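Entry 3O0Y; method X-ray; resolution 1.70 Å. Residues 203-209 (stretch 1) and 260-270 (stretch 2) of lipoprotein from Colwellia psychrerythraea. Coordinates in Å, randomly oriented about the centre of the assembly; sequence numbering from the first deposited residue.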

# COMPACT_ATOMS: atom_id res chain seq x y z
N ALA A 203 4.46 9.10 -15.96
CA ALA A 203 3.30 9.95 -15.58
C ALA A 203 2.59 10.49 -16.85
O ALA A 203 1.35 10.49 -16.96
CB ALA A 203 3.70 11.07 -14.71
N ILE A 204 3.35 11.01 -17.78
CA ILE A 204 2.78 11.51 -19.04
C ILE A 204 1.98 10.46 -19.77
O ILE A 204 0.87 10.73 -20.27
CB ILE A 204 3.91 12.14 -19.89
CG1 ILE A 204 4.33 13.43 -19.23
CG2 ILE A 204 3.49 12.45 -21.38
CD1 ILE A 204 5.75 13.92 -19.67
N LYS A 205 2.51 9.24 -19.82
CA LYS A 205 1.87 8.18 -20.55
C LYS A 205 0.52 7.91 -19.89
O LYS A 205 -0.49 7.68 -20.58
CB LYS A 205 2.72 6.91 -20.56
CG LYS A 205 1.95 5.66 -21.04
CD LYS A 205 2.90 4.48 -21.28
CE LYS A 205 2.15 3.14 -21.39
NZ LYS A 205 3.08 1.99 -21.10
N TYR A 206 0.50 7.92 -18.56
CA TYR A 206 -0.76 7.71 -17.82
C TYR A 206 -1.77 8.81 -18.13
O TYR A 206 -2.93 8.56 -18.44
CB TYR A 206 -0.51 7.67 -16.30
CG TYR A 206 -1.82 7.80 -15.53
CD1 TYR A 206 -2.66 6.71 -15.37
CD2 TYR A 206 -2.24 9.03 -15.03
CE1 TYR A 206 -3.89 6.84 -14.70
CE2 TYR A 206 -3.46 9.15 -14.35
CZ TYR A 206 -4.28 8.06 -14.22
OH TYR A 206 -5.49 8.22 -13.53
N LEU A 207 -1.29 10.05 -18.05
CA LEU A 207 -2.14 11.23 -18.24
C LEU A 207 -2.71 11.28 -19.68
O LEU A 207 -3.90 11.61 -19.89
CB LEU A 207 -1.36 12.51 -17.95
CG LEU A 207 -0.94 12.71 -16.50
CD1 LEU A 207 0.05 13.87 -16.35
CD2 LEU A 207 -2.17 12.93 -15.58
N LYS A 208 -1.86 10.97 -20.67
CA LYS A 208 -2.32 10.84 -22.06
C LYS A 208 -3.36 9.71 -22.19
O LYS A 208 -4.40 9.90 -22.83
CB LYS A 208 -1.14 10.55 -22.98
CG LYS A 208 -1.46 10.58 -24.42
CD LYS A 208 -0.19 10.29 -25.28
CE LYS A 208 0.69 11.52 -25.39
NZ LYS A 208 2.16 11.31 -25.05
N GLY A 209 -3.07 8.56 -21.62
CA GLY A 209 -3.96 7.41 -21.66
C GLY A 209 -5.32 7.73 -21.05
O GLY A 209 -6.39 7.24 -21.53
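Stretch 2 260-270: SVEKASEQLLS

What polar link joins the two stretches? No direct hydrogen bond crosses between them, but a water does the work of one. It donates to Leu-207 O at 2.6 Å and to Glu-262 OE1 at 2.7 Å, so a backbone carbonyl on stretch 1 and a carboxylate on stretch 2 share the two protons of a single molecule. Both distances are short, and the bridge ties the side chain of Glu-262 to the main chain of the helix it lies against.

How close do the charged side chains come? They come near a salt bridge without forming it. Lys-208 NZ lies 4.2 Å from Glu-266 OE1 and 4.4 Å from Glu-262 OE2, so the ammonium group has two carboxylates in its neighbourhood and is in salt-bridge range of neither. The charges should still attract at this distance. The aliphatic part of the lysine comes closer than its charged tip to Glu-262, with Lys-208 CE 3.7 Å from Glu-262 OE2.

How does the backbone of stretch 2 run across stretch 1? Stretch 1 is helical throughout, and stretch 2 is helical from Ser-260 through most of its length, leaving the helix near its C-terminal end. The N-to-C directions make an angle of 156°, with a signed crossing angle of -156°, so the helices run roughly antiparallel. Their axes approach to 9.1 Å, and the closest CA atoms, those of Ile-204 and Glu-262, are 5.6 Å apart. Within stretch 2, Ser-265 OG donates to Val-261 O at 3.0 Å, turning the hydroxyl back onto its own helix.

Which side chains fill the space between the helices? Ile-204 and Leu-207, one helical turn apart, supply the apolar surface of stretch 1. The CA-to-CB bond of Ile-204 points sideways, but the end of the side chain comes nearer to stretch 2: CG1 packs 3.8 Å from Ser-265 CB, while CD1 lies 3.7 Å from Glu-266 N and 3.6 Å from Leu-269 CD2. The last contact extends the packing to Leu-269, near the end of stretch 2. Leu-207 points toward the other helix and meets its earlier part, with CD1 3.9 Å from Val-261 CG1 and 3.8 Å from Glu-262 N; its CB is 4.0 Å from Glu-262 CB. The antiparallel course thus sets the earlier residue, Ile-204, against the later Leu-269, and Leu-207 against Val-261. Together the two stretches bury 373 Å².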

# COMPACT_ATOMS: atom_id res chain seq x y z
N SER A 260 -4.18 19.62 -19.13
CA SER A 260 -3.42 20.66 -18.48
C SER A 260 -2.16 20.10 -17.79
O SER A 260 -1.05 20.66 -17.82
CB SER A 260 -4.29 21.19 -17.32
OG SER A 260 -4.04 22.54 -17.22
N VAL A 261 -2.40 19.08 -16.97
CA VAL A 261 -1.25 18.48 -16.24
C VAL A 261 -0.26 17.77 -17.14
O VAL A 261 0.96 17.83 -16.93
CB VAL A 261 -1.75 17.56 -15.11
CG1 VAL A 261 -0.58 17.07 -14.27
CG2 VAL A 261 -2.76 18.35 -14.26
N GLU A 262 -0.79 17.07 -18.15
CA GLU A 262 0.02 16.42 -19.15
C GLU A 262 0.97 17.43 -19.79
O GLU A 262 2.20 17.21 -19.83
CB GLU A 262 -0.89 15.77 -20.18
CG GLU A 262 -0.18 14.91 -21.21
CD GLU A 262 -1.07 14.64 -22.42
OE1 GLU A 262 -2.33 14.59 -22.25
OE2 GLU A 262 -0.52 14.44 -23.52
N LYS A 263 0.44 18.57 -20.19
CA LYS A 263 1.24 19.60 -20.85
C LYS A 263 2.28 20.15 -19.88
O LYS A 263 3.44 20.30 -20.25
CB LYS A 263 0.33 20.72 -21.36
CG LYS A 263 1.05 21.89 -22.05
CD LYS A 263 0.06 22.87 -22.71
CE LYS A 263 0.85 24.00 -23.42
NZ LYS A 263 0.02 25.23 -23.57
N ALA A 264 1.88 20.44 -18.64
CA ALA A 264 2.84 20.93 -17.64
C ALA A 264 4.01 19.97 -17.42
O ALA A 264 5.18 20.39 -17.30
CB ALA A 264 2.11 21.26 -16.31
N SER A 265 3.66 18.68 -17.30
CA SER A 265 4.64 17.64 -17.10
C SER A 265 5.58 17.54 -18.30
O SER A 265 6.81 17.47 -18.12
CB SER A 265 3.93 16.31 -16.84
OG SER A 265 3.20 16.39 -15.63
N GLU A 266 5.00 17.59 -19.51
CA GLU A 266 5.83 17.68 -20.72
C GLU A 266 6.85 18.84 -20.69
O GLU A 266 8.03 18.62 -21.04
CB GLU A 266 4.95 17.73 -21.98
CG GLU A 266 4.43 16.36 -22.34
CD GLU A 266 3.36 16.34 -23.44
OE1 GLU A 266 3.20 15.28 -24.07
OE2 GLU A 266 2.67 17.36 -23.66
N GLN A 267 6.43 20.03 -20.26
CA GLN A 267 7.35 21.18 -20.06
C GLN A 267 8.52 20.88 -19.15
O GLN A 267 9.56 21.45 -19.30
CB GLN A 267 6.68 22.42 -19.42
CG GLN A 267 5.50 23.07 -20.11
CD GLN A 267 5.58 23.01 -21.59
OE1 GLN A 267 6.35 23.76 -22.24
NE2 GLN A 267 4.74 22.16 -22.17
N LEU A 268 8.31 20.03 -18.14
CA LEU A 268 9.38 19.68 -17.21
C LEU A 268 10.40 18.63 -17.66
O LEU A 268 11.46 18.49 -17.06
CB LEU A 268 8.71 19.12 -15.94
CG LEU A 268 8.87 19.95 -14.70
CD1 LEU A 268 8.92 21.42 -14.92
CD2 LEU A 268 7.73 19.56 -13.73
N LEU A 269 10.08 17.89 -18.73
CA LEU A 269 10.93 16.81 -19.21
C LEU A 269 12.36 17.22 -19.50
O LEU A 269 13.28 16.49 -19.21
CB LEU A 269 10.30 16.20 -20.47
CG LEU A 269 9.99 14.70 -20.57
CD1 LEU A 269 9.80 13.93 -19.25
CD2 LEU A 269 8.82 14.48 -21.55
N SER A 270 12.56 18.42 -20.01
CA SER A 270 13.93 18.80 -20.33
C SER A 270 14.79 19.07 -19.09
O SER A 270 16.02 18.91 -19.16
CB SER A 270 13.92 19.99 -21.28
OG SER A 270 13.23 21.07 -20.68
O HOH W 1 -4.64 13.92 -20.93